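Local coordinates for protein eukaryotic initiation factor 4F subunit p150 (Saccharomyces cerevisiae, PDB 2VSO) that forms part of the eIF4F complex, which engages the mRNA cap, and acts as a scaffold on which the translation initiation apparatus assembles, at residues F195-P209 / G242-I256. Numbering follows the deposited sequence.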
loop_
_atom_site.group_PDB
_atom_site.type_symbol
_atom_site.label_atom_id
_atom_site.label_comp_id
_atom_site.label_asym_id
_atom_site.label_seq_id
_atom_site.Cartn_x
_atom_site.Cartn_y
_atom_site.Cartn_z
ATOM N N PHE C 195 -20.900 16.653 -14.089
ATOM C CA PHE C 195 -20.500 17.932 -14.668
ATOM C C PHE C 195 -20.024 18.836 -13.556
ATOM O O PHE C 195 -19.069 19.591 -13.713
ATOM C CB PHE C 195 -21.662 18.612 -15.408
ATOM C CG PHE C 195 -21.847 18.149 -16.826
ATOM C CD1 PHE C 195 -22.522 16.973 -17.105
ATOM C CD2 PHE C 195 -21.356 18.896 -17.884
ATOM C CE1 PHE C 195 -22.691 16.545 -18.413
ATOM C CE2 PHE C 195 -21.522 18.471 -19.199
ATOM C CZ PHE C 195 -22.192 17.298 -19.460
ATOM N N GLU C 196 -20.704 18.755 -12.421
ATOM C CA GLU C 196 -20.434 19.668 -11.333
ATOM C C GLU C 196 -19.101 19.265 -10.762
ATOM O O GLU C 196 -18.332 20.096 -10.296
ATOM C CB GLU C 196 -21.546 19.583 -10.289
ATOM C CG GLU C 196 -21.764 20.851 -9.478
ATOM C CD GLU C 196 -22.883 20.693 -8.475
ATOM O OE1 GLU C 196 -22.658 20.931 -7.267
ATOM O OE2 GLU C 196 -23.987 20.304 -8.899
ATOM N N CYS C 197 -18.826 17.972 -10.845
ATOM C CA CYS C 197 -17.566 17.397 -10.376
ATOM C C CYS C 197 -16.363 17.835 -11.212
ATOM O O CYS C 197 -15.416 18.425 -10.684
ATOM C CB CYS C 197 -17.663 15.885 -10.380
ATOM S SG CYS C 197 -16.811 15.146 -9.041
ATOM N N PHE C 198 -16.410 17.548 -12.511
ATOM C CA PHE C 198 -15.390 18.031 -13.438
ATOM C C PHE C 198 -15.279 19.549 -13.391
ATOM O O PHE C 198 -14.194 20.107 -13.508
ATOM C CB PHE C 198 -15.690 17.570 -14.867
ATOM C CG PHE C 198 -15.315 16.128 -15.139
ATOM C CD1 PHE C 198 -16.276 15.208 -15.522
ATOM C CD2 PHE C 198 -13.997 15.700 -15.023
ATOM C CE1 PHE C 198 -15.936 13.894 -15.775
ATOM C CE2 PHE C 198 -13.645 14.377 -15.275
ATOM C CZ PHE C 198 -14.615 13.476 -15.656
ATOM N N ARG C 199 -16.415 20.208 -13.209
ATOM C CA ARG C 199 -16.480 21.656 -13.092
ATOM C C ARG C 199 -15.605 22.146 -11.939
ATOM O O ARG C 199 -14.883 23.129 -12.064
ATOM C CB ARG C 199 -17.931 22.063 -12.863
ATOM C CG ARG C 199 -18.319 23.451 -13.341
ATOM C CD ARG C 199 -19.812 23.688 -13.071
ATOM N NE ARG C 199 -20.231 25.059 -13.346
ATOM C CZ ARG C 199 -20.645 25.484 -14.535
ATOM N NH1 ARG C 199 -20.692 24.646 -15.562
ATOM N NH2 ARG C 199 -21.010 26.749 -14.697
ATOM N N ARG C 200 -15.670 21.443 -10.815
ATOM C CA ARG C 200 -14.905 21.798 -9.626
ATOM C C ARG C 200 -13.424 21.528 -9.804
ATOM O O ARG C 200 -12.592 22.323 -9.368
ATOM C CB ARG C 200 -15.434 21.021 -8.416
ATOM C CG ARG C 200 -14.577 21.116 -7.165
ATOM C CD ARG C 200 -14.563 22.515 -6.567
ATOM N NE ARG C 200 -13.494 22.665 -5.579
ATOM C CZ ARG C 200 -13.121 23.825 -5.045
ATOM N NH1 ARG C 200 -13.727 24.952 -5.400
ATOM N NH2 ARG C 200 -12.137 23.858 -4.159
ATOM N N LEU C 201 -13.110 20.397 -10.441
ATOM C CA LEU C 201 -11.726 19.966 -10.681
ATOM C C LEU C 201 -11.031 20.849 -11.705
ATOM O O LEU C 201 -9.870 21.197 -11.538
ATOM C CB LEU C 201 -11.675 18.505 -11.131
ATOM C CG LEU C 201 -12.110 17.468 -10.100
ATOM C CD1 LEU C 201 -12.364 16.153 -10.776
ATOM C CD2 LEU C 201 -11.104 17.327 -8.960
ATOM N N MET C 202 -11.747 21.206 -12.767
ATOM C CA MET C 202 -11.213 22.118 -13.766
ATOM C C MET C 202 -10.854 23.467 -13.150
ATOM O O MET C 202 -9.913 24.125 -13.573
ATOM C CB MET C 202 -12.203 22.313 -14.908
ATOM C CG MET C 202 -12.483 21.063 -15.725
ATOM S SD MET C 202 -13.523 21.408 -17.155
ATOM C CE MET C 202 -15.030 21.905 -16.323
ATOM N N LYS C 203 -11.607 23.870 -12.142
ATOM C CA LYS C 203 -11.355 25.134 -11.469
ATOM C C LYS C 203 -9.973 25.105 -10.806
ATOM O O LYS C 203 -9.217 26.062 -10.900
ATOM C CB LYS C 203 -12.457 25.404 -10.439
ATOM C CG LYS C 203 -12.848 26.873 -10.271
ATOM C CD LYS C 203 -11.999 27.582 -9.224
ATOM C CE LYS C 203 -12.415 29.037 -9.072
ATOM N NZ LYS C 203 -11.428 29.813 -8.272
ATOM N N ASP C 204 -9.647 23.994 -10.150
ATOM C CA ASP C 204 -8.371 23.852 -9.461
ATOM C C ASP C 204 -7.236 23.540 -10.442
ATOM O O ASP C 204 -6.054 23.732 -10.137
ATOM C CB ASP C 204 -8.457 22.767 -8.381
ATOM C CG ASP C 204 -9.347 23.170 -7.212
ATOM O OD1 ASP C 204 -10.136 24.125 -7.365
ATOM O OD2 ASP C 204 -9.264 22.529 -6.143
ATOM N N LEU C 205 -7.606 23.064 -11.624
ATOM C CA LEU C 205 -6.641 22.731 -12.655
ATOM C C LEU C 205 -6.048 23.971 -13.324
ATOM O O LEU C 205 -4.953 23.914 -13.892
ATOM C CB LEU C 205 -7.287 21.828 -13.700
ATOM C CG LEU C 205 -6.906 20.350 -13.675
ATOM C CD1 LEU C 205 -6.434 19.909 -12.303
ATOM C CD2 LEU C 205 -8.085 19.529 -14.167
ATOM N N THR C 206 -6.762 25.087 -13.262
ATOM C CA THR C 206 -6.263 26.317 -13.864
ATOM C C THR C 206 -5.530 27.221 -12.870
ATOM O O THR C 206 -4.795 28.113 -13.282
ATOM C CB THR C 206 -7.369 27.091 -14.590
ATOM O OG1 THR C 206 -8.552 27.103 -13.785
ATOM C CG2 THR C 206 -7.689 26.423 -15.911
ATOM N N ASP C 207 -5.708 26.975 -11.574
ATOM C CA ASP C 207 -5.018 27.745 -10.533
ATOM C C ASP C 207 -3.896 26.953 -9.846
ATOM O O ASP C 207 -3.982 26.651 -8.653
ATOM C CB ASP C 207 -6.014 28.237 -9.469
ATOM C CG ASP C 207 -7.237 28.915 -10.070
ATOM O OD1 ASP C 207 -7.088 29.659 -11.062
ATOM O OD2 ASP C 207 -8.351 28.711 -9.542
ATOM N N SER C 208 -2.845 26.629 -10.598
ATOM C CA SER C 208 -1.688 25.901 -10.066
ATOM C C SER C 208 -2.102 24.661 -9.278
ATOM O O SER C 208 -2.193 24.696 -8.050
ATOM C CB SER C 208 -0.797 26.817 -9.215
ATOM O OG SER C 208 -1.341 27.025 -7.923
ATOM N N PRO C 209 -2.335 23.552 -9.995
ATOM C CA PRO C 209 -2.921 22.316 -9.461
ATOM C C PRO C 209 -1.921 21.514 -8.645
ATOM O O PRO C 209 -0.770 21.391 -9.050
ATOM C CB PRO C 209 -3.298 21.528 -10.724
ATOM C CG PRO C 209 -3.032 22.463 -11.902
ATOM C CD PRO C 209 -2.009 23.430 -11.424
ATOM N N GLY C 242 -21.180 16.806 -23.281
ATOM C CA GLY C 242 -20.247 16.060 -22.447
ATOM C C GLY C 242 -18.885 15.813 -23.062
ATOM O O GLY C 242 -17.860 15.831 -22.385
ATOM N N SER C 243 -18.882 15.564 -24.362
ATOM C CA SER C 243 -17.655 15.474 -25.122
ATOM C C SER C 243 -16.997 16.850 -25.138
ATOM O O SER C 243 -15.776 16.967 -25.151
ATOM C CB SER C 243 -17.954 15.002 -26.535
ATOM N N GLN C 244 -17.825 17.890 -25.127
ATOM C CA GLN C 244 -17.346 19.267 -25.192
ATOM C C GLN C 244 -16.710 19.730 -23.888
ATOM O O GLN C 244 -15.913 20.663 -23.882
ATOM C CB GLN C 244 -18.489 20.215 -25.552
ATOM C CG GLN C 244 -19.181 19.918 -26.864
ATOM C CD GLN C 244 -20.537 20.591 -26.956
ATOM O OE1 GLN C 244 -21.202 20.821 -25.944
ATOM N NE2 GLN C 244 -20.955 20.908 -28.171
ATOM N N LEU C 245 -17.084 19.101 -22.781
ATOM C CA LEU C 245 -16.503 19.444 -21.490
ATOM C C LEU C 245 -15.128 18.795 -21.362
ATOM O O LEU C 245 -14.195 19.385 -20.819
ATOM C CB LEU C 245 -17.410 18.995 -20.346
ATOM C CG LEU C 245 -16.868 19.346 -18.960
ATOM C CD1 LEU C 245 -17.136 20.804 -18.634
ATOM C CD2 LEU C 245 -17.416 18.424 -17.875
ATOM N N LEU C 246 -15.015 17.570 -21.866
ATOM C CA LEU C 246 -13.734 16.880 -21.929
ATOM C C LEU C 246 -12.770 17.628 -22.846
ATOM O O LEU C 246 -11.579 17.712 -22.564
ATOM C CB LEU C 246 -13.921 15.433 -22.373
ATOM C CG LEU C 246 -14.588 14.525 -21.341
ATOM C CD1 LEU C 246 -14.580 13.077 -21.795
ATOM C CD2 LEU C 246 -13.934 14.667 -19.978
ATOM N N ASP C 247 -13.290 18.189 -23.928
ATOM C CA ASP C 247 -12.481 19.026 -24.806
ATOM C C ASP C 247 -11.777 20.130 -24.009
ATOM O O ASP C 247 -10.562 20.255 -24.063
ATOM C CB ASP C 247 -13.337 19.618 -25.925
ATOM C CG ASP C 247 -13.799 18.568 -26.931
ATOM O OD1 ASP C 247 -13.173 17.485 -26.991
ATOM O OD2 ASP C 247 -14.781 18.829 -27.669
ATOM N N SER C 248 -12.545 20.914 -23.260
ATOM C CA SER C 248 -12.002 21.976 -22.414
ATOM C C SER C 248 -10.996 21.427 -21.413
ATOM O O SER C 248 -9.915 21.986 -21.225
ATOM C CB SER C 248 -13.120 22.682 -21.635
ATOM O OG SER C 248 -14.164 23.136 -22.475
ATOM N N LEU C 249 -11.375 20.335 -20.760
ATOM C CA LEU C 249 -10.575 19.741 -19.699
ATOM C C LEU C 249 -9.208 19.232 -20.185
ATOM O O LEU C 249 -8.184 19.430 -19.528
ATOM C CB LEU C 249 -11.371 18.612 -19.044
ATOM C CG LEU C 249 -10.698 17.721 -18.005
ATOM C CD1 LEU C 249 -9.992 18.543 -16.940
ATOM C CD2 LEU C 249 -11.716 16.786 -17.392
ATOM N N PHE C 250 -9.201 18.574 -21.338
ATOM C CA PHE C 250 -7.971 18.075 -21.927
ATOM C C PHE C 250 -7.084 19.208 -22.448
ATOM O O PHE C 250 -5.868 19.068 -22.532
ATOM C CB PHE C 250 -8.273 17.040 -23.005
ATOM C CG PHE C 250 -8.521 15.664 -22.458
ATOM C CD1 PHE C 250 -9.777 15.295 -22.025
ATOM C CD2 PHE C 250 -7.487 14.748 -22.356
ATOM C CE1 PHE C 250 -9.999 14.036 -21.509
ATOM C CE2 PHE C 250 -7.705 13.491 -21.848
ATOM C CZ PHE C 250 -8.958 13.131 -21.425
ATOM N N GLY C 251 -7.690 20.342 -22.767
ATOM C CA GLY C 251 -6.926 21.511 -23.141
ATOM C C GLY C 251 -6.235 22.161 -21.956
ATOM O O GLY C 251 -5.254 22.872 -22.114
ATOM N N ILE C 252 -6.756 21.924 -20.762
ATOM C CA ILE C 252 -6.174 22.475 -19.547
ATOM C C ILE C 252 -5.015 21.604 -19.152
ATOM O O ILE C 252 -4.051 22.071 -18.547
ATOM C CB ILE C 252 -7.194 22.498 -18.383
ATOM C CG1 ILE C 252 -8.187 23.647 -18.560
ATOM C CG2 ILE C 252 -6.495 22.635 -17.049
ATOM C CD1 ILE C 252 -9.277 23.626 -17.538
ATOM N N LEU C 253 -5.127 20.327 -19.500
ATOM C CA LEU C 253 -4.119 19.334 -19.170
ATOM C C LEU C 253 -2.948 19.389 -20.144
ATOM O O LEU C 253 -1.805 19.210 -19.748
ATOM C CB LEU C 253 -4.734 17.932 -19.157
ATOM C CG LEU C 253 -5.871 17.618 -18.181
ATOM C CD1 LEU C 253 -6.096 16.104 -18.113
ATOM C CD2 LEU C 253 -5.616 18.193 -16.779
ATOM N N ASP C 254 -3.230 19.625 -21.420
ATOM C CA ASP C 254 -2.164 19.818 -22.394
ATOM C C ASP C 254 -1.320 21.014 -21.977
ATOM O O ASP C 254 -0.095 20.981 -22.055
ATOM C CB ASP C 254 -2.725 20.028 -23.799
ATOM C CG ASP C 254 -3.263 18.751 -24.411
ATOM O OD1 ASP C 254 -2.981 17.659 -23.867
ATOM O OD2 ASP C 254 -3.971 18.839 -25.438
ATOM N N ASN C 255 -1.990 22.065 -21.528
ATOM C CA ASN C 255 -1.322 23.243 -21.006
ATOM C C ASN C 255 -0.448 22.858 -19.833
ATOM O O ASN C 255 0.747 23.139 -19.823
ATOM C CB ASN C 255 -2.349 24.291 -20.574
ATOM C CG ASN C 255 -1.707 25.574 -20.096
ATOM O OD1 ASN C 255 -0.494 25.748 -20.195
ATOM N ND2 ASN C 255 -2.521 26.484 -19.574
ATOM N N ILE C 256 -1.050 22.197 -18.850
ATOM C CA ILE C 256 -0.328 21.782 -17.653
ATOM C C ILE C 256 0.920 20.970 -17.968
ATOM O O ILE C 256 1.969 21.166 -17.357
ATOM C CB ILE C 256 -1.221 20.982 -16.710
ATOM C CG1 ILE C 256 -2.056 21.939 -15.853
ATOM C CG2 ILE C 256 -0.375 20.071 -15.835
ATOM C CD1 ILE C 256 -3.262 21.301 -15.213
#
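Leu205 packs as a knob into a hole formed by Leu249, Ile252, Leu253 and Ile256, a worked example of how two nearly parallel helices mesh through apolar side chains. The axes of 195-206 and 242-256 come within 10.1 Å and cross at 24°. Within the hole, Leu205 CD2 lies 3.5 Å from Leu249 CD1, while its CB rests against CG2 of Ile252 and its side chain runs roughly perpendicular to that of Ile256. The two methyls of Leu249 part: CD1 reaches Leu205 and the CG of Met202, whereas CD2 approaches Phe198 CD2 at 3.5 Å, the two side chains meeting at about a right angle. One turn back, Leu245 divides in the same way. Its CG, anti to the backbone N (chi1 -179°), carries the branch toward helix 195-206, where CD2 goes to Phe198 CB (3.6 Å) and the Phe195 ring, and CD1 to the methyl of Met202. The Met202 chain bends at chi3 (-65°), bringing SD near Leu249 CB and CE against Leu245. An alanine in place of Met202 would probably leave Leu245 CD1 and Leu249 CB without the sulfur and methyl that pack on them, and open a gap between the helices. Toward the C-terminal ends, Thr206 CG2 meets Ile252 CD1 at 3.6 Å, and Pro209 CG, just past its helix, touches Ile256 CD1. In this all-helical MIF4G domain, helix 211-228 lies against both partners, Phe228 meeting the Phe195 ring edge-to-face and also touching Leu245, while helix 264-278 packs on 242-256 through Leu253 and Ile273.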